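Long-range contacts in uncharacterized protein (Enterococcus faecalis, PDB 3L1W), which is of unknown function but belongs to the endonuclease/exonuclease/phosphatase family of DNase I-like proteins and may act as a 3'-5' RNA exonuclease: residues Met1-Tyr6 / Trp36-Ile41; Leu127-Leu133 / Thr161-Phe167; Thr227-Thr231 / Phe243-Ala247. All blocks are in the same frame, centred on the assembly; numbering follows the deposited sequence.

Contact 1: Met1-Tyr6 / Trp36-Ile41; sequences MKIATY and WSLCCI. With SO4 (sulfate ion), chain G.
This is a buried parallel pairing of sheet neighbours 2-6 and 38-41. Their axes approach to 4.4 Å at 14°, with Ala-4 level with Cys-39, Thr-5 with Cys-40 and Tyr-6 with Ile-41. Ser-37, helical (phi/psi -62/-40) just before the second strand, gives the first hydrogen bond, Ser-37 N to Lys-2 O 2.8 Å; three more alternate along the extended strands: Ala-4 N to Leu-38 O 3.1 Å, Cys-40 N to Ala-4 O 2.8 Å, Tyr-6 N to Cys-40 O 2.8 Å. Trp-36 (chi1 m) lays its indole under Ala-4, whose CB sits 3.5 Å from the five-membered ring centroid (CH-pi); Trp-36 NE1 hydrogen-bonds Glu-246, which also forms a salt bridge with Lys-2. Ile-3 CG2 meets Leu-38 CG at 3.9 Å on the face packed toward strand 126-132. A sulfate, probably from the crystallisation liquor, accepts hydrogen bonds at O4 from Lys-2 N (2.8 Å) and Ser-37 OG (2.5 Å). With helix 20-34 between the strands, this is a beta-alpha-beta crossover of the DNase I-like fold.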
HETATM    1  N   MSE A   1      -3.427   2.845  15.199  1.00 18.46           N
HETATM    2  CA  MSE A   1      -3.597   4.043  14.388  1.00 18.82           C
HETATM    3  C   MSE A   1      -2.500   4.091  13.335  1.00 20.25           C
HETATM    4  O   MSE A   1      -1.330   3.857  13.644  1.00 18.59           O
HETATM    5  CB  MSE A   1      -3.535   5.304  15.260  1.00 16.91           C
HETATM    6  CG  MSE A   1      -3.635   6.600  14.471  1.00 16.86           C
HETATM    7 SE   MSE A   1      -3.751   8.203  15.583  0.60 22.55          SE
HETATM    8  CE  MSE A   1      -2.079   8.017  16.548  1.00 23.74           C
ATOM      9  N   LYS A   2      -2.881   4.390  12.097  1.00 18.35           N
ATOM     10  CA  LYS A   2      -1.912   4.614  11.037  1.00 15.33           C
ATOM     11  C   LYS A   2      -1.641   6.102  10.827  1.00 15.69           C
ATOM     12  O   LYS A   2      -2.563   6.918  10.747  1.00 17.26           O
ATOM     13  CB  LYS A   2      -2.352   3.940   9.729  1.00 21.08           C
ATOM     14  CG  LYS A   2      -2.395   2.420   9.851  1.00 30.69           C
ATOM     15  CD  LYS A   2      -2.374   1.714   8.502  1.00 44.92           C
ATOM     16  CE  LYS A   2      -0.966   1.663   7.912  1.00 49.38           C
ATOM     17  NZ  LYS A   2      -0.841   0.631   6.830  1.00 53.63           N
ATOM     18  N   ILE A   3      -0.360   6.435  10.766  1.00 14.88           N
ATOM     19  CA  ILE A   3       0.087   7.810  10.635  1.00 15.63           C
ATOM     20  C   ILE A   3       1.175   7.847   9.579  1.00 16.73           C
ATOM     21  O   ILE A   3       1.827   6.836   9.312  1.00 16.19           O
ATOM     22  CB  ILE A   3       0.676   8.325  11.961  1.00 18.05           C
ATOM     23  CG1 ILE A   3       1.906   7.487  12.358  1.00 16.60           C
ATOM     24  CG2 ILE A   3      -0.393   8.284  13.072  1.00 15.69           C
ATOM     25  CD1 ILE A   3       2.582   7.907  13.655  1.00 18.16           C
ATOM     26  N   ALA A   4       1.398   9.008   8.981  1.00 12.93           N
ATOM     27  CA  ALA A   4       2.420   9.093   7.935  1.00 11.90           C
ATOM     28  C   ALA A   4       3.009  10.489   7.856  1.00 15.37           C
ATOM     29  O   ALA A   4       2.437  11.454   8.367  1.00 15.47           O
ATOM     30  CB  ALA A   4       1.818   8.718   6.585  1.00 14.30           C
ATOM     31  N   THR A   5       4.161  10.584   7.206  1.00 14.37           N
ATOM     32  CA  THR A   5       4.733  11.872   6.856  1.00 15.21           C
ATOM     33  C   THR A   5       5.126  11.807   5.379  1.00 17.18           C
ATOM     34  O   THR A   5       5.562  10.768   4.885  1.00 14.73           O
ATOM     35  CB  THR A   5       5.926  12.247   7.768  1.00 12.90           C
ATOM     36  OG1 THR A   5       6.494  13.494   7.339  1.00 14.13           O
ATOM     37  CG2 THR A   5       7.009  11.166   7.743  1.00 16.74           C
ATOM     38  N   TYR A   6       4.953  12.913   4.666  1.00 12.09           N
ATOM     39  CA  TYR A   6       5.194  12.909   3.225  1.00 11.97           C
ATOM     40  C   TYR A   6       5.617  14.303   2.790  1.00 13.58           C
ATOM     41  O   TYR A   6       4.838  15.264   2.886  1.00 13.78           O
ATOM     42  CB  TYR A   6       3.903  12.494   2.511  1.00 13.05           C
ATOM     43  CG  TYR A   6       4.005  12.135   1.038  1.00 12.77           C
ATOM     44  CD1 TYR A   6       5.231  11.845   0.435  1.00 13.66           C
ATOM     45  CD2 TYR A   6       2.855  12.060   0.252  1.00 14.69           C
ATOM     46  CE1 TYR A   6       5.298  11.492  -0.910  1.00 14.34           C
ATOM     47  CE2 TYR A   6       2.915  11.709  -1.080  1.00 13.83           C
ATOM     48  CZ  TYR A   6       4.132  11.430  -1.662  1.00 13.69           C
ATOM     49  OH  TYR A   6       4.161  11.091  -3.005  1.00 15.31           O
ATOM     50  N   TRP A  36      -4.610   7.154   5.898  1.00 15.30           N
ATOM     51  CA  TRP A  36      -4.162   7.150   7.292  1.00 18.58           C
ATOM     52  C   TRP A  36      -5.093   7.968   8.185  1.00 14.99           C
ATOM     53  O   TRP A  36      -5.936   8.718   7.683  1.00 16.55           O
ATOM     54  CB  TRP A  36      -2.758   7.750   7.387  1.00 17.45           C
ATOM     55  CG  TRP A  36      -1.762   7.235   6.373  1.00 15.04           C
ATOM     56  CD1 TRP A  36      -1.091   6.039   6.402  1.00 16.94           C
ATOM     57  CD2 TRP A  36      -1.291   7.928   5.210  1.00 15.02           C
ATOM     58  NE1 TRP A  36      -0.246   5.944   5.310  1.00 14.86           N
ATOM     59  CE2 TRP A  36      -0.352   7.092   4.570  1.00 16.01           C
ATOM     60  CE3 TRP A  36      -1.586   9.170   4.637  1.00 14.87           C
ATOM     61  CZ2 TRP A  36       0.299   7.460   3.395  1.00 15.83           C
ATOM     62  CZ3 TRP A  36      -0.938   9.539   3.476  1.00 16.50           C
ATOM     63  CH2 TRP A  36      -0.001   8.690   2.869  1.00 18.28           C
ATOM     64  N   SER A  37      -4.954   7.821   9.506  1.00 13.27           N
ATOM     65  CA  SER A  37      -5.633   8.736  10.427  1.00 14.19           C
ATOM     66  C   SER A  37      -5.152  10.159  10.230  1.00 13.95           C
ATOM     67  O   SER A  37      -5.949  11.108  10.286  1.00 16.34           O
ATOM     68  CB  SER A  37      -5.390   8.350  11.891  1.00 13.84           C
ATOM     69  OG  SER A  37      -6.192   7.255  12.289  1.00 18.30           O
ATOM     70  N   LEU A  38      -3.847  10.320  10.019  1.00 13.01           N
ATOM     71  CA  LEU A  38      -3.286  11.649   9.829  1.00 14.01           C
ATOM     72  C   LEU A  38      -1.973  11.559   9.072  1.00 17.58           C
ATOM     73  O   LEU A  38      -1.311  10.518   9.093  1.00 16.49           O
ATOM     74  CB  LEU A  38      -3.071  12.352  11.176  1.00 17.92           C
ATOM     75  CG  LEU A  38      -2.082  11.684  12.124  1.00 19.48           C
ATOM     76  CD1 LEU A  38      -0.692  12.279  11.913  1.00 20.91           C
ATOM     77  CD2 LEU A  38      -2.518  11.886  13.571  1.00 22.29           C
ATOM     78  N   CYS A  39      -1.610  12.653   8.403  1.00 13.04           N
ATOM     79  CA  CYS A  39      -0.378  12.702   7.625  1.00 14.77           C
ATOM     80  C   CYS A  39       0.237  14.081   7.767  1.00 15.61           C
ATOM     81  O   CYS A  39      -0.422  15.086   7.498  1.00 16.93           O
ATOM     82  CB  CYS A  39      -0.669  12.420   6.140  1.00 15.78           C
ATOM     83  SG  CYS A  39       0.830  12.217   5.102  1.00 19.58           S
ATOM     84  N   CYS A  40       1.502  14.139   8.177  1.00 14.09           N
ATOM     85  CA  CYS A  40       2.240  15.397   8.124  1.00 14.22           C
ATOM     86  C   CYS A  40       2.753  15.595   6.704  1.00 16.23           C
ATOM     87  O   CYS A  40       3.281  14.668   6.093  1.00 15.02           O
ATOM     88  CB  CYS A  40       3.413  15.382   9.107  1.00 14.43           C
ATOM     89  SG  CYS A  40       2.895  15.540  10.839  1.00 16.98           S
ATOM     90  N   ILE A  41       2.584  16.807   6.185  1.00 13.72           N
ATOM     91  CA  ILE A  41       2.980  17.141   4.829  1.00 12.36           C
ATOM     92  C   ILE A  41       4.011  18.252   4.876  1.00 13.32           C
ATOM     93  O   ILE A  41       3.827  19.229   5.603  1.00 14.25           O
ATOM     94  CB  ILE A  41       1.767  17.670   4.033  1.00 13.04           C
ATOM     95  CG1 ILE A  41       0.711  16.573   3.857  1.00 13.16           C
ATOM     96  CG2 ILE A  41       2.196  18.193   2.647  1.00 13.56           C
ATOM     97  CD1 ILE A  41       1.185  15.413   2.975  1.00 16.77           C
TER
HETATM   98  S   SO4 G 258      -6.252   3.994  10.682  0.90 31.00           S
HETATM   99  O1  SO4 G 258      -6.150   4.441   9.290  0.90 31.69           O
HETATM  100  O2  SO4 G 258      -7.663   3.979  11.051  0.90 31.10           O
HETATM  101  O3  SO4 G 258      -5.697   2.651  10.806  0.90 31.63           O
HETATM  102  O4  SO4 G 258      -5.537   4.922  11.556  0.90 23.44           O

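Contact 2: Leu127-Leu133 / Thr161-Phe167; sequences LVINVHL and TLLMGDF
In the second sheet of the DNase I-like sandwich, 127-133 and 161-167 run side by side in parallel, connected through helices 138-151 and 153-158. The strand axes lie 4.7 Å apart at 11°, and the register is one to one from Leu-127 opposite Thr-161 to His-132 opposite Asp-166.

Six backbone hydrogen bonds form the ladder: Leu-162 N to Leu-127 O 2.8 Å, Ile-129 N to Leu-162 O 2.9 Å, Met-164 N to Ile-129 O 2.9 Å, Val-131 N to Met-164 O 2.7 Å, Asp-166 N to Val-131 O 2.9 Å, and Leu-133 N to Asp-166 O 3.0 Å. The bonding continues past Gly-165, where the chain turns a corner with phi/psi 153/-158; a CB there would clash with Val-131 O.

Apolar side chains pack on both faces, beside polar residues on the face of Val-128 and Met-164. Val-128 CG1 reaches selenomethionine Met-164 SE at 4.3 Å on the face toward strand 38-44. On the face toward helix 138-151, Leu-163 (chi1 t, chi2 p) brings CD1 to 3.4 Å from Val-131 CG2, while Val-131 CG1 sits over the Phe-167 ring, 4.1 Å from its centroid, in a CH-pi contact.

Polar groups gather with Val-128 and Met-164 on the inner face. Asn-130 bonds Ile-41 and Gln-42, and Asp-166 OD2 bonds Asn-7 while lying 3.5 Å from His-132 NE2.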
ATOM      1  N   LEU A 127       0.235  14.649  21.032  1.00 17.39           N
ATOM      2  CA  LEU A 127       0.823  15.761  20.296  1.00 16.33           C
ATOM      3  C   LEU A 127       1.450  15.298  18.985  1.00 18.79           C
ATOM      4  O   LEU A 127       2.179  14.299  18.956  1.00 19.35           O
ATOM      5  CB  LEU A 127       1.889  16.441  21.165  1.00 17.77           C
ATOM      6  CG  LEU A 127       2.671  17.588  20.536  1.00 17.63           C
ATOM      7  CD1 LEU A 127       1.755  18.750  20.200  1.00 19.63           C
ATOM      8  CD2 LEU A 127       3.776  18.039  21.489  1.00 18.68           C
ATOM      9  N   VAL A 128       1.156  16.017  17.900  1.00 15.42           N
ATOM     10  CA  VAL A 128       1.831  15.788  16.612  1.00 14.68           C
ATOM     11  C   VAL A 128       2.652  17.024  16.247  1.00 17.57           C
ATOM     12  O   VAL A 128       2.137  18.141  16.280  1.00 17.24           O
ATOM     13  CB  VAL A 128       0.821  15.521  15.496  1.00 14.39           C
ATOM     14  CG1 VAL A 128       1.537  15.397  14.141  1.00 16.83           C
ATOM     15  CG2 VAL A 128       0.007  14.266  15.796  1.00 18.31           C
ATOM     16  N   ILE A 129       3.926  16.828  15.905  1.00 15.77           N
ATOM     17  CA  ILE A 129       4.800  17.932  15.512  1.00 14.75           C
ATOM     18  C   ILE A 129       5.331  17.650  14.111  1.00 14.25           C
ATOM     19  O   ILE A 129       5.997  16.650  13.894  1.00 15.95           O
ATOM     20  CB  ILE A 129       6.011  18.077  16.463  1.00 16.71           C
ATOM     21  CG1 ILE A 129       5.553  18.209  17.926  1.00 17.67           C
ATOM     22  CG2 ILE A 129       6.864  19.271  16.055  1.00 16.84           C
ATOM     23  CD1 ILE A 129       6.701  18.120  18.943  1.00 18.75           C
ATOM     24  N   ASN A 130       5.016  18.538  13.173  1.00 13.63           N
ATOM     25  CA  ASN A 130       5.439  18.416  11.778  1.00 13.54           C
ATOM     26  C   ASN A 130       6.788  19.103  11.614  1.00 15.43           C
ATOM     27  O   ASN A 130       6.890  20.320  11.771  1.00 16.10           O
ATOM     28  CB  ASN A 130       4.397  19.064  10.864  1.00 14.72           C
ATOM     29  CG  ASN A 130       4.659  18.800   9.389  1.00 16.81           C
ATOM     30  OD1 ASN A 130       5.778  18.483   8.997  1.00 16.94           O
ATOM     31  ND2 ASN A 130       3.623  18.947   8.569  1.00 17.59           N
ATOM     32  N   VAL A 131       7.810  18.304  11.311  1.00 15.58           N
ATOM     33  CA  VAL A 131       9.193  18.749  11.207  1.00 17.37           C
ATOM     34  C   VAL A 131       9.635  19.015   9.761  1.00 14.01           C
ATOM     35  O   VAL A 131       9.453  18.167   8.896  1.00 15.30           O
ATOM     36  CB  VAL A 131      10.122  17.638  11.762  1.00 14.82           C
ATOM     37  CG1 VAL A 131      11.581  17.999  11.555  1.00 18.10           C
ATOM     38  CG2 VAL A 131       9.826  17.390  13.254  1.00 19.27           C
ATOM     39  N   HIS A 132      10.231  20.179   9.502  1.00 15.02           N
ATOM     40  CA  HIS A 132      11.017  20.341   8.281  1.00 14.69           C
ATOM     41  C   HIS A 132      12.220  21.215   8.567  1.00 17.78           C
ATOM     42  O   HIS A 132      12.117  22.440   8.590  1.00 17.79           O
ATOM     43  CB  HIS A 132      10.200  20.930   7.127  1.00 15.72           C
ATOM     44  CG  HIS A 132      10.891  20.823   5.803  1.00 19.36           C
ATOM     45  ND1 HIS A 132      10.415  21.424   4.656  1.00 20.64           N
ATOM     46  CD2 HIS A 132      12.024  20.172   5.445  1.00 23.68           C
ATOM     47  CE1 HIS A 132      11.232  21.157   3.651  1.00 20.35           C
ATOM     48  NE2 HIS A 132      12.215  20.396   4.102  1.00 21.78           N
ATOM     49  N   LEU A 133      13.362  20.580   8.788  1.00 15.65           N
ATOM     50  CA  LEU A 133      14.544  21.323   9.226  1.00 16.51           C
ATOM     51  C   LEU A 133      15.302  21.861   8.032  1.00 18.91           C
ATOM     52  O   LEU A 133      15.119  21.385   6.918  1.00 19.50           O
ATOM     53  CB  LEU A 133      15.457  20.446  10.088  1.00 16.19           C
ATOM     54  CG  LEU A 133      14.790  19.815  11.313  1.00 16.72           C
ATOM     55  CD1 LEU A 133      15.778  18.982  12.105  1.00 16.72           C
ATOM     56  CD2 LEU A 133      14.168  20.893  12.192  1.00 17.79           C
ATOM     57  N   THR A 161       3.868  11.786  22.124  1.00 17.38           N
ATOM     58  CA  THR A 161       4.183  12.725  21.050  1.00 19.22           C
ATOM     59  C   THR A 161       4.711  12.009  19.819  1.00 17.58           C
ATOM     60  O   THR A 161       5.492  11.053  19.942  1.00 19.33           O
ATOM     61  CB  THR A 161       5.222  13.770  21.519  1.00 19.53           C
ATOM     62  OG1 THR A 161       4.662  14.553  22.583  1.00 20.61           O
ATOM     63  CG2 THR A 161       5.604  14.699  20.373  1.00 16.17           C
ATOM     64  N   LEU A 162       4.260  12.460  18.644  1.00 15.58           N
ATOM     65  CA  LEU A 162       4.740  11.976  17.349  1.00 15.74           C
ATOM     66  C   LEU A 162       5.489  13.133  16.694  1.00 13.74           C
ATOM     67  O   LEU A 162       4.893  14.165  16.361  1.00 17.55           O
ATOM     68  CB  LEU A 162       3.574  11.541  16.448  1.00 16.85           C
ATOM     69  CG  LEU A 162       2.663  10.451  17.018  1.00 21.16           C
ATOM     70  CD1 LEU A 162       1.370  10.324  16.204  1.00 16.65           C
ATOM     71  CD2 LEU A 162       3.403   9.126  17.085  1.00 18.75           C
ATOM     72  N   LEU A 163       6.797  12.969  16.557  1.00 15.53           N
ATOM     73  CA  LEU A 163       7.661  13.987  15.976  1.00 13.78           C
ATOM     74  C   LEU A 163       8.010  13.500  14.576  1.00 17.17           C
ATOM     75  O   LEU A 163       8.799  12.566  14.419  1.00 16.35           O
ATOM     76  CB  LEU A 163       8.927  14.133  16.833  1.00 15.17           C
ATOM     77  CG  LEU A 163      10.017  15.109  16.383  1.00 15.87           C
ATOM     78  CD1 LEU A 163       9.561  16.562  16.524  1.00 21.06           C
ATOM     79  CD2 LEU A 163      11.314  14.885  17.185  1.00 18.14           C
HETATM   80  N   MSE A 164       7.405  14.113  13.559  1.00 15.54           N
HETATM   81  CA  MSE A 164       7.397  13.512  12.223  1.00 15.03           C
HETATM   82  C   MSE A 164       7.785  14.506  11.163  1.00 15.38           C
HETATM   83  O   MSE A 164       7.290  15.622  11.144  1.00 18.37           O
HETATM   84  CB  MSE A 164       5.986  13.025  11.875  1.00 16.19           C
HETATM   85  CG  MSE A 164       5.260  12.370  13.012  1.00 16.30           C
HETATM   86 SE   MSE A 164       3.433  11.897  12.509  0.70 23.05          SE
HETATM   87  CE  MSE A 164       3.862  10.513  11.251  1.00 18.07           C
ATOM     88  N   GLY A 165       8.641  14.094  10.244  1.00 14.69           N
ATOM     89  CA  GLY A 165       8.879  14.929   9.089  1.00 12.80           C
ATOM     90  C   GLY A 165      10.239  14.764   8.452  1.00 14.47           C
ATOM     91  O   GLY A 165      10.916  13.747   8.605  1.00 16.62           O
ATOM     92  N   ASP A 166      10.617  15.802   7.726  1.00 15.66           N
ATOM     93  CA  ASP A 166      11.840  15.810   6.956  1.00 13.84           C
ATOM     94  C   ASP A 166      12.932  16.500   7.773  1.00 15.95           C
ATOM     95  O   ASP A 166      12.927  17.728   7.942  1.00 15.65           O
ATOM     96  CB  ASP A 166      11.572  16.538   5.640  1.00 16.55           C
ATOM     97  CG  ASP A 166      12.782  16.576   4.733  1.00 17.53           C
ATOM     98  OD1 ASP A 166      13.907  16.259   5.184  1.00 17.10           O
ATOM     99  OD2 ASP A 166      12.600  16.939   3.552  1.00 18.55           O
ATOM    100  N   PHE A 167      13.858  15.706   8.302  1.00 15.68           N
ATOM    101  CA  PHE A 167      14.927  16.227   9.152  1.00 15.24           C
ATOM    102  C   PHE A 167      16.084  16.761   8.324  1.00 16.06           C
ATOM    103  O   PHE A 167      16.973  17.421   8.864  1.00 17.84           O
ATOM    104  CB  PHE A 167      15.450  15.146  10.113  1.00 15.61           C
ATOM    105  CG  PHE A 167      14.528  14.858  11.263  1.00 16.39           C
ATOM    106  CD1 PHE A 167      14.984  14.928  12.575  1.00 19.94           C
ATOM    107  CD2 PHE A 167      13.214  14.509  11.037  1.00 18.19           C
ATOM    108  CE1 PHE A 167      14.122  14.658  13.636  1.00 17.41           C
ATOM    109  CE2 PHE A 167      12.354  14.245  12.093  1.00 21.40           C
ATOM    110  CZ  PHE A 167      12.813  14.324  13.385  1.00 19.06           C
TER

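Contact 3: Thr227-Thr231 / Phe243-Ala247; sequences TASLT and FPLEA. With FMT (formic acid), chain T.
Phe-243 (chi1 m) offers a ring face to the methyl of Thr-231, whose CG2 stands 4.0 Å from the ring centroid, a CH-pi contact. Strands 227-229 and 245-247 run antiparallel at 165° with axes 4.6 Å apart, within neighbours 222-229 and 245-251 of the sheet that also holds strand 2-7. Ala-228 and Glu-246 form the hydrogen-bonded pair, Ala-228 N to Glu-246 O 3.0 Å and Glu-246 N to Ala-228 O 2.8 Å; Thr-227/Ala-247 and Ser-229/Leu-245 are non-hydrogen-bonded pairs. Leu-230 N to Pro-244 O, 2.9 Å, carries the bonding one step further. Leu-230 (chi1 m, chi2 t) sets CD1 4.0 Å from Pro-244 CB. Phe-33 of the second subunit packs on Ala-228, Leu-230 and Glu-246; a formic acid, probably from the crystallisation liquor, accepts a hydrogen bond from Thr-231 OG1 (2.5 Å to its O2) and bonds Ser-233 N of that subunit. Glu-246 forms a salt bridge with Lys-2, balancing its charge, and a hydrogen bond with Trp-36 NE1, so the buried carboxylate is satisfied.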
ATOM      1  N   THR A 227       6.343  -0.196  10.464  1.00 16.88           N
ATOM      2  CA  THR A 227       6.616   1.014   9.708  1.00 16.31           C
ATOM      3  C   THR A 227       6.803   0.614   8.252  1.00 15.64           C
ATOM      4  O   THR A 227       7.041  -0.557   7.956  1.00 18.16           O
ATOM      5  CB  THR A 227       7.881   1.744  10.204  1.00 15.65           C
ATOM      6  OG1 THR A 227       8.991   0.838  10.192  1.00 17.54           O
ATOM      7  CG2 THR A 227       7.686   2.264  11.637  1.00 16.92           C
ATOM      8  N   ALA A 228       6.684   1.583   7.350  1.00 14.76           N
ATOM      9  CA  ALA A 228       6.923   1.320   5.928  1.00 16.01           C
ATOM     10  C   ALA A 228       7.324   2.575   5.173  1.00 16.89           C
ATOM     11  O   ALA A 228       6.884   3.680   5.501  1.00 18.66           O
ATOM     12  CB  ALA A 228       5.679   0.700   5.277  1.00 15.64           C
ATOM     13  N   SER A 229       8.158   2.396   4.153  1.00 14.83           N
ATOM     14  CA  SER A 229       8.413   3.441   3.165  1.00 15.83           C
ATOM     15  C   SER A 229       7.655   3.023   1.911  1.00 14.91           C
ATOM     16  O   SER A 229       7.844   1.907   1.422  1.00 17.21           O
ATOM     17  CB  SER A 229       9.905   3.549   2.853  1.00 16.81           C
ATOM     18  OG  SER A 229      10.624   4.049   3.971  1.00 18.28           O
ATOM     19  N   LEU A 230       6.810   3.907   1.386  1.00 14.77           N
ATOM     20  CA  LEU A 230       5.870   3.527   0.327  1.00 14.08           C
ATOM     21  C   LEU A 230       6.411   3.894  -1.055  1.00 14.46           C
ATOM     22  O   LEU A 230       6.670   5.057  -1.336  1.00 14.81           O
ATOM     23  CB  LEU A 230       4.522   4.222   0.569  1.00 16.25           C
ATOM     24  CG  LEU A 230       3.940   3.946   1.962  1.00 16.48           C
ATOM     25  CD1 LEU A 230       2.647   4.716   2.179  1.00 16.38           C
ATOM     26  CD2 LEU A 230       3.707   2.437   2.156  1.00 15.10           C
ATOM     27  N   THR A 231       6.595   2.892  -1.913  1.00 16.45           N
ATOM     28  CA  THR A 231       7.246   3.101  -3.211  1.00 12.63           C
ATOM     29  C   THR A 231       6.262   3.256  -4.370  1.00 15.75           C
ATOM     30  O   THR A 231       6.616   3.028  -5.532  1.00 17.01           O
ATOM     31  CB  THR A 231       8.260   1.962  -3.532  1.00 18.38           C
ATOM     32  OG1 THR A 231       7.573   0.711  -3.613  1.00 21.06           O
ATOM     33  CG2 THR A 231       9.329   1.874  -2.429  1.00 21.01           C
ATOM     34  N   PHE A 243       9.684   9.256  -0.779  1.00 15.42           N
ATOM     35  CA  PHE A 243       8.609   8.294  -0.507  1.00 13.98           C
ATOM     36  C   PHE A 243       7.881   8.740   0.754  1.00 15.04           C
ATOM     37  O   PHE A 243       8.507   9.249   1.682  1.00 17.44           O
ATOM     38  CB  PHE A 243       9.181   6.901  -0.217  1.00 14.93           C
ATOM     39  CG  PHE A 243       9.932   6.293  -1.361  1.00 17.33           C
ATOM     40  CD1 PHE A 243       9.424   6.366  -2.647  1.00 16.48           C
ATOM     41  CD2 PHE A 243      11.129   5.613  -1.146  1.00 19.21           C
ATOM     42  CE1 PHE A 243      10.107   5.782  -3.715  1.00 17.96           C
ATOM     43  CE2 PHE A 243      11.813   5.020  -2.205  1.00 17.90           C
ATOM     44  CZ  PHE A 243      11.305   5.108  -3.489  1.00 18.97           C
ATOM     45  N   PRO A 244       6.555   8.525   0.812  1.00 15.24           N
ATOM     46  CA  PRO A 244       5.895   8.639   2.116  1.00 13.85           C
ATOM     47  C   PRO A 244       6.480   7.623   3.092  1.00 14.97           C
ATOM     48  O   PRO A 244       6.922   6.523   2.702  1.00 14.32           O
ATOM     49  CB  PRO A 244       4.430   8.262   1.817  1.00 13.52           C
ATOM     50  CG  PRO A 244       4.284   8.396   0.320  1.00 14.47           C
ATOM     51  CD  PRO A 244       5.638   8.092  -0.251  1.00 15.67           C
ATOM     52  N   LEU A 245       6.450   7.983   4.368  1.00 14.16           N
ATOM     53  CA  LEU A 245       6.893   7.104   5.435  1.00 13.39           C
ATOM     54  C   LEU A 245       5.698   6.950   6.346  1.00 19.90           C
ATOM     55  O   LEU A 245       5.115   7.949   6.775  1.00 16.97           O
ATOM     56  CB  LEU A 245       8.052   7.761   6.201  1.00 14.60           C
ATOM     57  CG  LEU A 245       8.600   7.083   7.453  1.00 18.07           C
ATOM     58  CD1 LEU A 245       9.081   5.672   7.137  1.00 24.38           C
ATOM     59  CD2 LEU A 245       9.749   7.937   8.036  1.00 17.13           C
ATOM     60  N   GLU A 246       5.309   5.714   6.624  1.00 15.37           N
ATOM     61  CA  GLU A 246       4.179   5.487   7.509  1.00 13.94           C
ATOM     62  C   GLU A 246       4.520   4.628   8.725  1.00 15.54           C
ATOM     63  O   GLU A 246       5.533   3.923   8.745  1.00 17.05           O
ATOM     64  CB  GLU A 246       2.993   4.906   6.734  1.00 20.12           C
ATOM     65  CG  GLU A 246       3.174   3.472   6.283  1.00 22.44           C
ATOM     66  CD  GLU A 246       1.846   2.815   5.903  1.00 23.21           C
ATOM     67  OE1 GLU A 246       1.016   3.453   5.220  1.00 16.38           O
ATOM     68  OE2 GLU A 246       1.629   1.655   6.300  1.00 25.02           O
ATOM     69  N   ALA A 247       3.701   4.746   9.762  1.00 15.27           N
ATOM     70  CA  ALA A 247       3.831   3.901  10.942  1.00 14.68           C
ATOM     71  C   ALA A 247       2.453   3.485  11.424  1.00 16.01           C
ATOM     72  O   ALA A 247       1.471   4.203  11.243  1.00 17.72           O
ATOM     73  CB  ALA A 247       4.576   4.633  12.059  1.00 17.26           C
TER
HETATM   74  C   FMT T 264       7.880  -2.166  -1.307  0.80 31.22           C
HETATM   75  O1  FMT T 264       8.877  -2.646  -0.765  0.80 33.63           O
HETATM   76  O2  FMT T 264       7.909  -1.415  -2.287  0.80 30.06           O

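In the fold
Contacts 1 and 3 share one sheet, whose strands 2-7 and 245-251 are neighbours, while contact 2 lies in the other. All three are largely buried, but contact 2 is the most central and contact 3 the furthest out, the one also reached by the second subunit. The chemistry differs accordingly: contact 2 adds to its apolar packing a polar side, Asn-130, His-132 and Asp-166, facing the other sheet; contact 1 sets Trp-36 on Ala-4; contact 3 has the buried Glu-246 and apolar surface met by Phe-33 of the second subunit. Lys-2 and Trp-36 of contact 1 hold Glu-246 within their sheet. Between sheets, Ile-41 O meets Asn-130 ND2, whereas contacts 2 and 3 do not touch.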